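Local coordinates for protein putative phosphosugar isomerase (Clostridium difficile, PDB 3G68) that probably acts as an isomerase on phosphorylated sugars or related carbohydrate derivatives, being a double-SIS-domain protein related to the isomerising half of glucosamine-6-phosphate synthase, at residues Asp6-Thr11 with Ala142-Tyr147; Ile184-Ala189 with Thr311-Val316; Asn207-Arg212 with Asn255-Ile260; Thr233-Val238 with Arg329-Ser334. One frame throughout, in Å; residues are numbered along the deposited sequence.

Contact 1 of 4, residues Asp6-Thr11 with Ala142-Tyr147; sequences DYMLET and AKTKGY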
loop_
_atom_site.group_PDB
_atom_site.type_symbol
_atom_site.label_atom_id
_atom_site.label_comp_id
_atom_site.label_asym_id
_atom_site.label_seq_id
_atom_site.Cartn_x
_atom_site.Cartn_y
_atom_site.Cartn_z
ATOM N N ASP B 6 -23.265 35.400 -17.026
ATOM C CA ASP B 6 -22.829 34.337 -17.934
ATOM C C ASP B 6 -21.489 34.699 -18.567
ATOM O O ASP B 6 -20.572 33.872 -18.569
ATOM C CB ASP B 6 -23.855 34.040 -19.037
ATOM C CG ASP B 6 -25.156 33.450 -18.499
ATOM O OD1 ASP B 6 -25.147 32.672 -17.531
ATOM O OD2 ASP B 6 -26.211 33.775 -19.049
ATOM N N TYR B 7 -21.393 35.926 -19.086
ATOM C CA TYR B 7 -20.177 36.397 -19.710
ATOM C C TYR B 7 -19.046 36.533 -18.717
ATOM O O TYR B 7 -17.914 36.213 -19.088
ATOM C CB TYR B 7 -20.393 37.687 -20.499
ATOM C CG TYR B 7 -21.282 37.531 -21.711
ATOM C CD1 TYR B 7 -20.997 36.571 -22.691
ATOM C CD2 TYR B 7 -22.357 38.401 -21.941
ATOM C CE1 TYR B 7 -21.791 36.445 -23.828
ATOM C CE2 TYR B 7 -23.152 38.283 -23.094
ATOM C CZ TYR B 7 -22.867 37.298 -24.014
ATOM O OH TYR B 7 -23.622 37.176 -25.141
HETATM N N MSE B 8 -19.323 37.004 -17.488
HETATM C CA MSE B 8 -18.272 37.058 -16.427
HETATM C C MSE B 8 -17.741 35.642 -16.123
HETATM O O MSE B 8 -16.546 35.398 -16.177
HETATM C CB MSE B 8 -18.786 37.704 -15.140
HETATM C CG MSE B 8 -18.996 39.182 -15.267
HETATM SE SE MSE B 8 -19.816 39.881 -13.673
HETATM C CE MSE B 8 -18.054 39.649 -12.541
ATOM N N LEU B 9 -18.652 34.707 -15.867
ATOM C CA LEU B 9 -18.279 33.320 -15.568
ATOM C C LEU B 9 -17.495 32.611 -16.702
ATOM O O LEU B 9 -16.657 31.741 -16.401
ATOM C CB LEU B 9 -19.504 32.511 -15.121
ATOM C CG LEU B 9 -20.076 32.969 -13.776
ATOM C CD1 LEU B 9 -21.367 32.224 -13.447
ATOM C CD2 LEU B 9 -19.097 32.801 -12.642
ATOM N N GLU B 10 -17.730 33.009 -17.964
ATOM C CA GLU B 10 -16.990 32.487 -19.140
ATOM C C GLU B 10 -15.543 33.012 -19.223
ATOM O O GLU B 10 -14.683 32.435 -19.912
ATOM C CB GLU B 10 -17.697 32.987 -20.416
ATOM C CG GLU B 10 -17.303 32.298 -21.673
ATOM C CD GLU B 10 -17.923 32.898 -22.920
ATOM O OE1 GLU B 10 -17.553 32.414 -24.003
ATOM O OE2 GLU B 10 -18.746 33.827 -22.862
ATOM N N THR B 11 -15.290 34.145 -18.568
ATOM C CA THR B 11 -14.038 34.873 -18.693
ATOM C C THR B 11 -12.751 34.048 -18.402
ATOM O O THR B 11 -11.870 34.019 -19.258
ATOM C CB THR B 11 -14.110 36.258 -17.980
ATOM O OG1 THR B 11 -15.238 36.975 -18.511
ATOM C CG2 THR B 11 -12.849 37.068 -18.259
ATOM N N ALA B 142 -23.295 45.961 -21.638
ATOM C CA ALA B 142 -22.396 46.150 -20.479
ATOM C C ALA B 142 -21.267 45.100 -20.503
ATOM O O ALA B 142 -21.300 44.124 -19.782
ATOM C CB ALA B 142 -23.211 46.089 -19.171
ATOM N N LYS B 143 -20.251 45.344 -21.328
ATOM C CA LYS B 143 -19.146 44.375 -21.544
ATOM C C LYS B 143 -18.312 44.167 -20.294
ATOM O O LYS B 143 -17.939 45.154 -19.621
ATOM C CB LYS B 143 -18.192 44.836 -22.660
ATOM C CG LYS B 143 -18.843 45.188 -24.015
ATOM C CD LYS B 143 -19.285 43.954 -24.753
ATOM C CE LYS B 143 -19.601 44.256 -26.214
ATOM N NZ LYS B 143 -20.873 44.928 -26.434
ATOM N N THR B 144 -17.994 42.896 -20.018
ATOM C CA THR B 144 -17.174 42.482 -18.865
ATOM C C THR B 144 -16.058 41.593 -19.367
ATOM O O THR B 144 -14.886 41.955 -19.312
ATOM C CB THR B 144 -18.052 41.789 -17.795
ATOM O OG1 THR B 144 -18.798 40.732 -18.382
ATOM C CG2 THR B 144 -19.073 42.812 -17.157
ATOM N N LYS B 145 -16.426 40.423 -19.854
ATOM C CA LYS B 145 -15.482 39.479 -20.470
ATOM C C LYS B 145 -14.501 40.159 -21.427
ATOM O O LYS B 145 -13.295 39.939 -21.376
ATOM C CB LYS B 145 -16.299 38.425 -21.258
ATOM C CG LYS B 145 -15.491 37.469 -22.092
ATOM C CD LYS B 145 -16.397 36.427 -22.761
ATOM C CE LYS B 145 -17.287 37.012 -23.867
ATOM N NZ LYS B 145 -17.857 35.899 -24.753
ATOM N N GLY B 146 -15.038 40.956 -22.340
ATOM C CA GLY B 146 -14.218 41.653 -23.336
ATOM C C GLY B 146 -13.198 42.622 -22.768
ATOM O O GLY B 146 -12.096 42.746 -23.305
ATOM N N TYR B 147 -13.554 43.264 -21.660
ATOM C CA TYR B 147 -12.649 44.169 -20.961
ATOM C C TYR B 147 -11.440 43.369 -20.444
ATOM O O TYR B 147 -10.312 43.726 -20.760
ATOM C CB TYR B 147 -13.390 44.913 -19.824
ATOM C CG TYR B 147 -12.512 45.839 -18.994
ATOM C CD1 TYR B 147 -11.819 46.895 -19.588
ATOM C CD2 TYR B 147 -12.351 45.650 -17.618
ATOM C CE1 TYR B 147 -11.022 47.736 -18.838
ATOM C CE2 TYR B 147 -11.526 46.493 -16.866
ATOM C CZ TYR B 147 -10.883 47.537 -17.488
ATOM O OH TYR B 147 -10.092 48.412 -16.771
#
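The Tyr-7 ring meets the ammonium end of Lys-145 obliquely, with CD1 3.8 Å from NZ, while Glu-10 OE2, one helical turn on, sits in the ring plane at its edge. The same oxygen accepts a hydrogen bond from Lys-145 NZ at 2.9 Å, part of a salt bridge, and the nitrogen comes from above the carboxylate plane, 46° out of it. Lys-145 reaches this corner because its chain runs out straight and then bends at chi3 (70°), which swings CE toward the tyrosine. Nearer the backbone, Thr-11 OG1 lies 3.2 Å from Lys-145 CA and donates a hydrogen bond to Tyr-7 O at 2.8 Å, within helix 4-20. Alongside, the selenomethionine Met-8 crosses Thr-144 at about a right angle, its CG 3.5 Å from Thr-144 OG1. Tyr-7 OH bonds to the backbone N of Lys-139. Lys-145 NZ is also held by the carbonyls of Cys-135 and Glu-137, and Glu-10 OE1 by Arg-14. The first turn of helix 145-165 is thus fastened to the N-terminal helix by a lysine with one carboxylate and two carbonyl acceptors, surroundings that would be expected to favour its charged form.

Contact 2 of 4, residues Ile184-Ala189 with Thr311-Val316; sequences INRFEA and TFNFIV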
loop_
_atom_site.group_PDB
_atom_site.type_symbol
_atom_site.label_atom_id
_atom_site.label_comp_id
_atom_site.label_asym_id
_atom_site.label_seq_id
_atom_site.Cartn_x
_atom_site.Cartn_y
_atom_site.Cartn_z
ATOM N N ILE B 184 -6.076 34.610 -12.649
ATOM C CA ILE B 184 -7.248 34.078 -13.365
ATOM C C ILE B 184 -7.966 32.969 -12.559
ATOM O O ILE B 184 -9.188 32.890 -12.552
ATOM C CB ILE B 184 -6.816 33.536 -14.780
ATOM C CG1 ILE B 184 -6.365 34.698 -15.698
ATOM C CG2 ILE B 184 -7.911 32.697 -15.395
ATOM C CD1 ILE B 184 -5.759 34.209 -17.051
ATOM N N ASN B 185 -7.201 32.155 -11.827
ATOM C CA ASN B 185 -7.754 31.060 -11.050
ATOM C C ASN B 185 -8.516 31.484 -9.786
ATOM O O ASN B 185 -9.234 30.690 -9.196
ATOM C CB ASN B 185 -6.678 30.045 -10.661
ATOM C CG ASN B 185 -7.285 28.690 -10.323
ATOM O OD1 ASN B 185 -8.117 28.178 -11.073
ATOM N ND2 ASN B 185 -6.882 28.117 -9.212
ATOM N N ARG B 186 -8.325 32.731 -9.365
ATOM C CA ARG B 186 -9.045 33.285 -8.202
ATOM C C ARG B 186 -10.357 33.956 -8.578
ATOM O O ARG B 186 -11.154 34.312 -7.700
ATOM C CB ARG B 186 -8.161 34.308 -7.483
ATOM C CG ARG B 186 -6.908 33.650 -6.942
ATOM C CD ARG B 186 -6.165 34.613 -6.087
ATOM N NE ARG B 186 -5.039 33.984 -5.439
ATOM C CZ ARG B 186 -4.277 34.572 -4.528
ATOM N NH1 ARG B 186 -4.517 35.816 -4.143
ATOM N NH2 ARG B 186 -3.269 33.896 -3.987
ATOM N N PHE B 187 -10.587 34.138 -9.874
ATOM C CA PHE B 187 -11.765 34.854 -10.370
ATOM C C PHE B 187 -13.060 34.271 -9.819
ATOM O O PHE B 187 -13.878 34.999 -9.268
ATOM C CB PHE B 187 -11.714 34.867 -11.901
ATOM C CG PHE B 187 -12.779 35.693 -12.571
ATOM C CD1 PHE B 187 -14.095 35.240 -12.658
ATOM C CD2 PHE B 187 -12.433 36.901 -13.231
ATOM C CE1 PHE B 187 -15.069 35.994 -13.329
ATOM C CE2 PHE B 187 -13.391 37.659 -13.884
ATOM C CZ PHE B 187 -14.702 37.222 -13.951
ATOM N N GLU B 188 -13.242 32.957 -9.962
ATOM C CA GLU B 188 -14.449 32.259 -9.478
ATOM C C GLU B 188 -14.649 32.436 -7.991
ATOM O O GLU B 188 -15.766 32.717 -7.556
ATOM C CB GLU B 188 -14.326 30.754 -9.784
ATOM C CG GLU B 188 -15.477 29.878 -9.308
ATOM C CD GLU B 188 -16.686 29.927 -10.212
ATOM O OE1 GLU B 188 -16.595 30.501 -11.325
ATOM O OE2 GLU B 188 -17.723 29.363 -9.805
ATOM N N ALA B 189 -13.584 32.235 -7.205
ATOM C CA ALA B 189 -13.673 32.403 -5.740
ATOM C C ALA B 189 -14.111 33.840 -5.366
ATOM O O ALA B 189 -14.978 34.037 -4.477
ATOM C CB ALA B 189 -12.343 32.048 -5.070
ATOM N N THR B 311 -5.554 43.337 -11.386
ATOM C CA THR B 311 -6.554 43.816 -12.330
ATOM C C THR B 311 -7.529 42.696 -12.759
ATOM O O THR B 311 -8.634 42.961 -13.153
ATOM C CB THR B 311 -5.914 44.491 -13.580
ATOM O OG1 THR B 311 -6.924 45.203 -14.315
ATOM C CG2 THR B 311 -5.233 43.452 -14.482
ATOM N N PHE B 312 -7.114 41.445 -12.694
ATOM C CA PHE B 312 -8.010 40.340 -13.076
ATOM C C PHE B 312 -9.000 39.913 -12.024
ATOM O O PHE B 312 -9.744 38.964 -12.258
ATOM C CB PHE B 312 -7.197 39.150 -13.584
ATOM C CG PHE B 312 -6.415 39.495 -14.773
ATOM C CD1 PHE B 312 -7.076 39.875 -15.948
ATOM C CD2 PHE B 312 -5.023 39.549 -14.732
ATOM C CE1 PHE B 312 -6.333 40.265 -17.076
ATOM C CE2 PHE B 312 -4.299 39.921 -15.861
ATOM C CZ PHE B 312 -4.961 40.276 -17.028
ATOM N N ASN B 313 -8.971 40.559 -10.856
ATOM C CA ASN B 313 -9.925 40.266 -9.807
ATOM C C ASN B 313 -10.645 41.444 -9.179
ATOM O O ASN B 313 -11.760 41.265 -8.729
ATOM C CB ASN B 313 -9.211 39.591 -8.630
ATOM C CG ASN B 313 -8.505 38.285 -8.990
ATOM O OD1 ASN B 313 -7.563 37.923 -8.301
ATOM N ND2 ASN B 313 -8.965 37.567 -10.022
ATOM N N PHE B 314 -10.031 42.631 -9.126
ATOM C CA PHE B 314 -10.547 43.687 -8.230
ATOM C C PHE B 314 -11.970 44.182 -8.445
ATOM O O PHE B 314 -12.708 44.367 -7.467
ATOM C CB PHE B 314 -9.612 44.902 -8.136
ATOM C CG PHE B 314 -9.274 45.254 -6.734
ATOM C CD1 PHE B 314 -10.256 45.674 -5.855
ATOM C CD2 PHE B 314 -7.965 45.098 -6.269
ATOM C CE1 PHE B 314 -9.929 45.980 -4.515
ATOM C CE2 PHE B 314 -7.646 45.359 -4.963
ATOM C CZ PHE B 314 -8.633 45.792 -4.080
ATOM N N ILE B 315 -12.368 44.388 -9.695
ATOM C CA ILE B 315 -13.683 44.946 -9.966
ATOM C C ILE B 315 -14.783 43.914 -10.233
ATOM O O ILE B 315 -15.923 44.290 -10.507
ATOM C CB ILE B 315 -13.668 46.065 -11.043
ATOM C CG1 ILE B 315 -13.298 45.565 -12.424
ATOM C CG2 ILE B 315 -12.726 47.195 -10.645
ATOM C CD1 ILE B 315 -13.583 46.643 -13.495
ATOM N N VAL B 316 -14.458 42.623 -10.122
ATOM C CA VAL B 316 -15.484 41.551 -10.236
ATOM C C VAL B 316 -16.747 41.883 -9.415
ATOM O O VAL B 316 -17.855 41.792 -9.952
ATOM C CB VAL B 316 -14.903 40.149 -9.882
ATOM C CG1 VAL B 316 -15.990 39.080 -9.728
ATOM C CG2 VAL B 316 -13.957 39.727 -10.949
#
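Phe-187 and Val-316 form a buried apolar contact where two helices begin, 187-200 and 316-324, with the loop leading into the second helix folded against the first turn of the other. Val-316 CG2 lies over one face of the Phe-187 ring, 4.0 Å from the ring centroid and 26° off the normal, a CH-pi arrangement displaced toward the rim; its nearest ring atom is CE2, at 3.6 Å. At the edge of the same ring, near its plane, Phe-312 O stands 3.5 Å from CD2. The ring enters this position with CG anti to the backbone N (chi1 -174°), and Tyr-148 of helix 145-165 meets it edge-to-face.

Beside the ring, Asn-313 brings its amide up to the backbone, ND2 3.8 Å from Phe-187 N, while its OD1 is the same distance from Arg-186 CB. ND2 gives a weak, bent bond to Phe-312 O and a second bond to Ala-183 O, so the carboxamide ties its own loop to the end of helix 170-184. Arg-186 leads its guanidinium away from the loop, to a salt bridge with Glu-137 of the second subunit.

Both segments contain type I turns, Ile-184 to Phe-187 and Asn-313 to Val-316, closed by Phe-187 N to Ile-184 O and, weakly, by Val-316 N to Asn-313 O, both 3.3 Å. Met-8 and Met-15 of helix 4-20 also pack here. A loop after the last strand of the second sheet thus packs on the start of helix 187-200, consistent with a place between the two halves of a double-SIS protein, close to a subunit interface.

Contact 3 of 4, residues Asn207-Arg212 with Asn255-Ile260; sequences NSKEIR and NSDSTI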
loop_
_atom_site.group_PDB
_atom_site.type_symbol
_atom_site.label_atom_id
_atom_site.label_comp_id
_atom_site.label_asym_id
_atom_site.label_seq_id
_atom_site.Cartn_x
_atom_site.Cartn_y
_atom_site.Cartn_z
ATOM N N ASN B 207 -31.221 50.789 -3.216
ATOM C CA ASN B 207 -31.562 52.191 -2.961
ATOM C C ASN B 207 -30.552 53.229 -3.450
ATOM O O ASN B 207 -30.792 54.413 -3.240
ATOM C CB ASN B 207 -31.749 52.424 -1.451
ATOM C CG ASN B 207 -32.991 51.772 -0.912
ATOM O OD1 ASN B 207 -33.919 51.489 -1.666
ATOM N ND2 ASN B 207 -33.034 51.552 0.419
ATOM N N SER B 208 -29.461 52.796 -4.068
ATOM C CA SER B 208 -28.389 53.688 -4.571
ATOM C C SER B 208 -28.968 54.871 -5.353
ATOM O O SER B 208 -29.801 54.697 -6.230
ATOM C CB SER B 208 -27.396 52.959 -5.475
ATOM O OG SER B 208 -26.787 51.832 -4.880
ATOM N N LYS B 209 -28.552 56.065 -4.960
ATOM C CA LYS B 209 -28.964 57.329 -5.562
ATOM C C LYS B 209 -27.817 57.938 -6.389
ATOM O O LYS B 209 -28.078 58.488 -7.435
ATOM C CB LYS B 209 -29.376 58.313 -4.481
ATOM C CG LYS B 209 -30.681 57.919 -3.761
ATOM C CD LYS B 209 -31.002 58.835 -2.622
ATOM C CE LYS B 209 -32.311 58.423 -1.938
ATOM N NZ LYS B 209 -32.308 56.975 -1.535
ATOM N N GLU B 210 -26.587 57.891 -5.871
ATOM C CA GLU B 210 -25.396 58.360 -6.607
ATOM C C GLU B 210 -24.192 57.721 -5.988
ATOM O O GLU B 210 -24.102 57.594 -4.735
ATOM C CB GLU B 210 -25.321 59.893 -6.662
ATOM C CG GLU B 210 -25.277 60.627 -5.351
ATOM C CD GLU B 210 -23.880 60.889 -4.843
ATOM O OE1 GLU B 210 -22.932 60.363 -5.449
ATOM O OE2 GLU B 210 -23.736 61.646 -3.815
ATOM N N ILE B 211 -23.271 57.311 -6.840
ATOM C CA ILE B 211 -22.115 56.548 -6.398
ATOM C C ILE B 211 -20.791 57.173 -6.816
ATOM O O ILE B 211 -20.672 57.754 -7.888
ATOM C CB ILE B 211 -22.160 55.117 -7.022
ATOM C CG1 ILE B 211 -23.448 54.370 -6.648
ATOM C CG2 ILE B 211 -20.932 54.283 -6.576
ATOM C CD1 ILE B 211 -23.715 53.099 -7.463
ATOM N N ARG B 212 -19.785 57.024 -5.967
ATOM C CA ARG B 212 -18.424 57.389 -6.291
ATOM C C ARG B 212 -17.539 56.192 -5.913
ATOM O O ARG B 212 -17.822 55.512 -4.944
ATOM C CB ARG B 212 -17.987 58.671 -5.565
ATOM C CG ARG B 212 -18.698 59.878 -6.111
ATOM C CD ARG B 212 -18.113 61.142 -5.518
ATOM N NE ARG B 212 -18.813 62.311 -6.018
ATOM C CZ ARG B 212 -19.925 62.793 -5.500
ATOM N NH1 ARG B 212 -20.484 62.253 -4.412
ATOM N NH2 ARG B 212 -20.489 63.858 -6.062
ATOM N N ASN B 255 -22.660 63.594 0.827
ATOM C CA ASN B 255 -23.774 63.796 1.762
ATOM C C ASN B 255 -24.383 62.454 2.145
ATOM O O ASN B 255 -23.888 61.405 1.697
ATOM C CB ASN B 255 -24.790 64.809 1.219
ATOM C CG ASN B 255 -25.365 64.386 -0.085
ATOM O OD1 ASN B 255 -25.936 63.318 -0.162
ATOM N ND2 ASN B 255 -25.208 65.222 -1.133
ATOM N N SER B 256 -25.415 62.458 2.988
ATOM C CA SER B 256 -25.923 61.196 3.524
ATOM C C SER B 256 -26.575 60.286 2.469
ATOM O O SER B 256 -26.811 59.079 2.715
ATOM C CB SER B 256 -26.861 61.461 4.708
ATOM O OG SER B 256 -28.065 61.977 4.200
ATOM N N ASP B 257 -26.912 60.851 1.325
ATOM C CA ASP B 257 -27.436 60.066 0.195
ATOM C C ASP B 257 -26.337 59.539 -0.761
ATOM O O ASP B 257 -26.674 58.902 -1.779
ATOM C CB ASP B 257 -28.437 60.898 -0.628
ATOM C CG ASP B 257 -29.824 61.023 0.012
ATOM O OD1 ASP B 257 -30.215 60.230 0.913
ATOM O OD2 ASP B 257 -30.546 61.924 -0.459
ATOM N N SER B 258 -25.054 59.811 -0.474
ATOM C CA SER B 258 -23.946 59.342 -1.299
ATOM C C SER B 258 -23.587 57.888 -0.955
ATOM O O SER B 258 -23.575 57.498 0.245
ATOM C CB SER B 258 -22.664 60.164 -1.032
ATOM O OG SER B 258 -22.850 61.551 -1.282
ATOM N N THR B 259 -23.288 57.119 -1.996
ATOM C CA THR B 259 -22.745 55.773 -1.896
ATOM C C THR B 259 -21.299 55.846 -2.366
ATOM O O THR B 259 -21.006 56.434 -3.440
ATOM C CB THR B 259 -23.528 54.783 -2.723
ATOM O OG1 THR B 259 -24.876 54.706 -2.222
ATOM C CG2 THR B 259 -22.868 53.377 -2.648
ATOM N N ILE B 260 -20.409 55.213 -1.602
ATOM C CA ILE B 260 -18.968 55.183 -1.931
ATOM C C ILE B 260 -18.415 53.777 -1.803
ATOM O O ILE B 260 -18.645 53.082 -0.807
ATOM C CB ILE B 260 -18.049 56.112 -1.066
ATOM C CG1 ILE B 260 -18.600 57.527 -0.963
ATOM C CG2 ILE B 260 -16.638 56.179 -1.672
ATOM C CD1 ILE B 260 -19.673 57.656 0.031
HETATM O O HOH W 1 -25.917 52.226 -2.142
HETATM O O HOH W 2 -26.803 56.464 -2.882
HETATM O O HOH W 3 -21.097 59.371 -3.748
HETATM O O HOH W 4 -25.925 62.476 -2.606
#
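Two backbone hydrogen bonds join the strands: Thr-259 N to Glu-210 O at 2.9 Å, and Arg-212 N to Thr-259 O, also 2.9 Å. Thr-259 thereby bonds on both sides of Ile-211, as parallel pairing requires, and the CA of Ile-211 lies 3.2 Å from Thr-259 O in a CA-H...O contact. Ile-211 and Thr-259 send their side chains the same way, side by side, CG1 of the isoleucine 3.9 Å from CB of the threonine. On the other face Ser-258 OG donates to Glu-210 OE2 at 2.7 Å, on the syn side but 35° out of the carboxylate plane. Glu-210 can turn back to it because CG lies between the backbone N and carbonyl carbon (chi1 59°) and the chain bends again at chi2. These are the first and third strands of the C-terminal five-stranded parallel sheet, order 2-1-3-4-5, of the SIS-type alpha/beta fold; strand 238-242 flanks Ile-211, and strand 284-289 lies beyond Ile-260.

Farther out, Arg-212 NH1 forms a salt bridge to Glu-210 OE1, and a water links that oxygen to Thr-259 O. A second water accepts from Lys-209 N, donates to Asp-257 O and bonds to Thr-259 OG1, bridging the loops where the strands diverge. Asn-255 N donates an almost straight bond (177°) to Ser-258 OG and so helps to orient the hydroxyl; Ser-258 N to Asn-255 O closes the type I turn, and Asn-255 OD1 accepts from Asp-257 N in an Asx turn.

Contact 4 of 4, residues Thr233-Val238 with Arg329-Ser334; sequences TMRIPV and RGVDPS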
loop_
_atom_site.group_PDB
_atom_site.type_symbol
_atom_site.label_atom_id
_atom_site.label_comp_id
_atom_site.label_asym_id
_atom_site.label_seq_id
_atom_site.Cartn_x
_atom_site.Cartn_y
_atom_site.Cartn_z
ATOM N N THR B 233 -25.700 50.850 -16.111
ATOM C CA THR B 233 -26.675 49.847 -15.652
ATOM C C THR B 233 -27.571 50.323 -14.510
ATOM O O THR B 233 -28.769 50.016 -14.476
ATOM C CB THR B 233 -25.939 48.546 -15.265
ATOM O OG1 THR B 233 -24.969 48.794 -14.226
ATOM C CG2 THR B 233 -25.236 47.960 -16.490
HETATM N N MSE B 234 -26.993 51.055 -13.571
HETATM C CA MSE B 234 -27.761 51.621 -12.449
HETATM C C MSE B 234 -28.457 52.912 -12.868
HETATM O O MSE B 234 -29.417 53.361 -12.217
HETATM C CB MSE B 234 -26.848 51.897 -11.257
HETATM C CG MSE B 234 -26.104 50.685 -10.739
HETATM SE SE MSE B 234 -27.269 49.489 -9.750
HETATM C CE MSE B 234 -27.504 50.610 -8.168
ATOM N N ARG B 235 -27.947 53.547 -13.926
ATOM C CA ARG B 235 -28.541 54.755 -14.520
ATOM C C ARG B 235 -28.765 55.924 -13.563
ATOM O O ARG B 235 -29.847 56.524 -13.492
ATOM C CB ARG B 235 -29.794 54.360 -15.265
ATOM C CG ARG B 235 -29.357 53.441 -16.361
ATOM C CD ARG B 235 -30.392 52.846 -17.113
ATOM N NE ARG B 235 -29.763 51.871 -17.982
ATOM C CZ ARG B 235 -30.417 51.051 -18.792
ATOM N NH1 ARG B 235 -31.741 51.091 -18.888
ATOM N NH2 ARG B 235 -29.714 50.190 -19.517
ATOM N N ILE B 236 -27.690 56.212 -12.849
ATOM C CA ILE B 236 -27.609 57.284 -11.875
ATOM C C ILE B 236 -26.214 57.867 -12.023
ATOM O O ILE B 236 -25.368 57.278 -12.715
ATOM C CB ILE B 236 -27.814 56.751 -10.410
ATOM C CG1 ILE B 236 -26.765 55.692 -10.058
ATOM C CG2 ILE B 236 -29.260 56.250 -10.215
ATOM C CD1 ILE B 236 -26.892 55.129 -8.639
ATOM N N PRO B 237 -25.949 58.995 -11.363
ATOM C CA PRO B 237 -24.585 59.501 -11.432
ATOM C C PRO B 237 -23.564 58.587 -10.795
ATOM O O PRO B 237 -23.739 58.152 -9.631
ATOM C CB PRO B 237 -24.658 60.835 -10.681
ATOM C CG PRO B 237 -26.077 61.246 -10.837
ATOM C CD PRO B 237 -26.818 59.951 -10.652
ATOM N N VAL B 238 -22.520 58.277 -11.561
ATOM C CA VAL B 238 -21.394 57.461 -11.053
ATOM C C VAL B 238 -20.072 57.970 -11.593
ATOM O O VAL B 238 -19.916 58.151 -12.780
ATOM C CB VAL B 238 -21.482 55.949 -11.358
ATOM C CG1 VAL B 238 -20.432 55.198 -10.490
ATOM C CG2 VAL B 238 -22.876 55.407 -11.073
ATOM N N ARG B 329 -34.316 47.109 -10.017
ATOM C CA ARG B 329 -34.584 48.525 -10.240
ATOM C C ARG B 329 -35.171 48.779 -11.632
ATOM O O ARG B 329 -34.987 49.848 -12.218
ATOM C CB ARG B 329 -33.277 49.348 -10.084
ATOM C CG ARG B 329 -32.628 49.284 -8.724
ATOM C CD ARG B 329 -31.123 49.619 -8.793
ATOM N NE ARG B 329 -30.788 50.912 -9.426
ATOM C CZ ARG B 329 -30.644 52.072 -8.787
ATOM N NH1 ARG B 329 -30.787 52.162 -7.482
ATOM N NH2 ARG B 329 -30.316 53.171 -9.467
ATOM N N GLY B 330 -35.871 47.788 -12.171
ATOM C CA GLY B 330 -36.560 47.910 -13.464
ATOM C C GLY B 330 -35.734 47.978 -14.735
ATOM O O GLY B 330 -36.216 48.497 -15.742
ATOM N N VAL B 331 -34.508 47.450 -14.699
ATOM C CA VAL B 331 -33.624 47.510 -15.839
ATOM C C VAL B 331 -33.054 46.141 -16.143
ATOM O O VAL B 331 -32.720 45.360 -15.243
ATOM C CB VAL B 331 -32.453 48.447 -15.566
ATOM C CG1 VAL B 331 -31.417 48.449 -16.710
ATOM C CG2 VAL B 331 -32.969 49.882 -15.288
ATOM N N ASP B 332 -32.973 45.862 -17.441
ATOM C CA ASP B 332 -32.273 44.719 -17.947
ATOM C C ASP B 332 -30.943 45.381 -18.251
ATOM O O ASP B 332 -30.843 46.159 -19.217
ATOM C CB ASP B 332 -32.922 44.161 -19.220
ATOM C CG ASP B 332 -32.093 43.060 -19.862
ATOM O OD1 ASP B 332 -30.908 42.909 -19.488
ATOM O OD2 ASP B 332 -32.625 42.366 -20.761
ATOM N N PRO B 333 -29.908 45.071 -17.456
ATOM C CA PRO B 333 -28.653 45.804 -17.635
ATOM C C PRO B 333 -27.886 45.537 -18.925
ATOM O O PRO B 333 -26.922 46.243 -19.198
ATOM C CB PRO B 333 -27.849 45.412 -16.405
ATOM C CG PRO B 333 -28.351 44.089 -16.037
ATOM C CD PRO B 333 -29.785 44.042 -16.402
ATOM N N SER B 334 -28.294 44.522 -19.684
ATOM C CA SER B 334 -27.647 44.208 -20.947
ATOM C C SER B 334 -28.258 44.961 -22.125
ATOM O O SER B 334 -27.707 44.884 -23.206
ATOM C CB SER B 334 -27.688 42.702 -21.226
ATOM O OG SER B 334 -26.674 42.057 -20.492
HETATM O O HOH W 5 -30.920 50.255 -12.504
HETATM O O HOH W 6 -26.759 48.899 -20.328
#
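The selenomethionine Met-234 lays its CE over the centre of one face of the Arg-329 guanidinium, 3.5 Å from CZ, the two side chains crossing at about a right angle. Bends at chi2 (-74°) and chi3 (-72°) bring first SE and then CE back over the flat group. Around the edge, in its plane, come Met-234 O, which accepts a fairly straight bond from Arg-329 NH2 at 2.9 Å, and Ile-236 CG2, 3.3 Å from the same nitrogen. Arg-329 NH1 is taken up by the carbonyls of Val-206 and Ser-208, and a water joins NE to Thr-233 O. The guanidinium is therefore fixed in rotation by partners at all three of its nitrogens. Also buried, Thr-233 CG2 rests 3.7 Å from Pro-333 CB.

The arginine thus donates to a carbonyl at the C-terminal end of helix 220-234, where Arg-235 leaves helical geometry with positive phi before the chain enters strand 238-242. This is the helix-to-strand turn of a beta-alpha-beta crossover in the second SIS-type sheet, bound here by the loop that follows helix 316-324.

Toward the more exposed side, at Arg-235 and Val-331, the contact thins. The two meet tip to tip, CG1 over one face of the guanidinium near its rim and 3.4 Å from NH1. Arg-235 NE and NH2 bond to Glu-232 O and Val-335 O, whereas the water between NH2 and Pro-333 O is held weakly by the arginine.

Along the chain contact 1 closes first; 184-189 then opens contact 2, which encloses contact 3, while contacts 2 and 4 alternate their segments. Contacts 1 and 2 lie 12 Å apart between centres and touch through Met-8, which packs on both Phe-187 and Val-316 at the start of helix 316-324. Contacts 3 and 4, 14 Å apart, share the crossover from strand 210-215 through helix 220-234 to strand 238-242, where Ile-211 N meets Pro-237 O. Contact 4 also reaches contact 1, Ala-142 lying against Thr-233 and Pro-333. Helix 4-20 and the late segments 311-316 and 329-334 thus pack between or beside the two sheets, consistent with their joining the SIS-type halves.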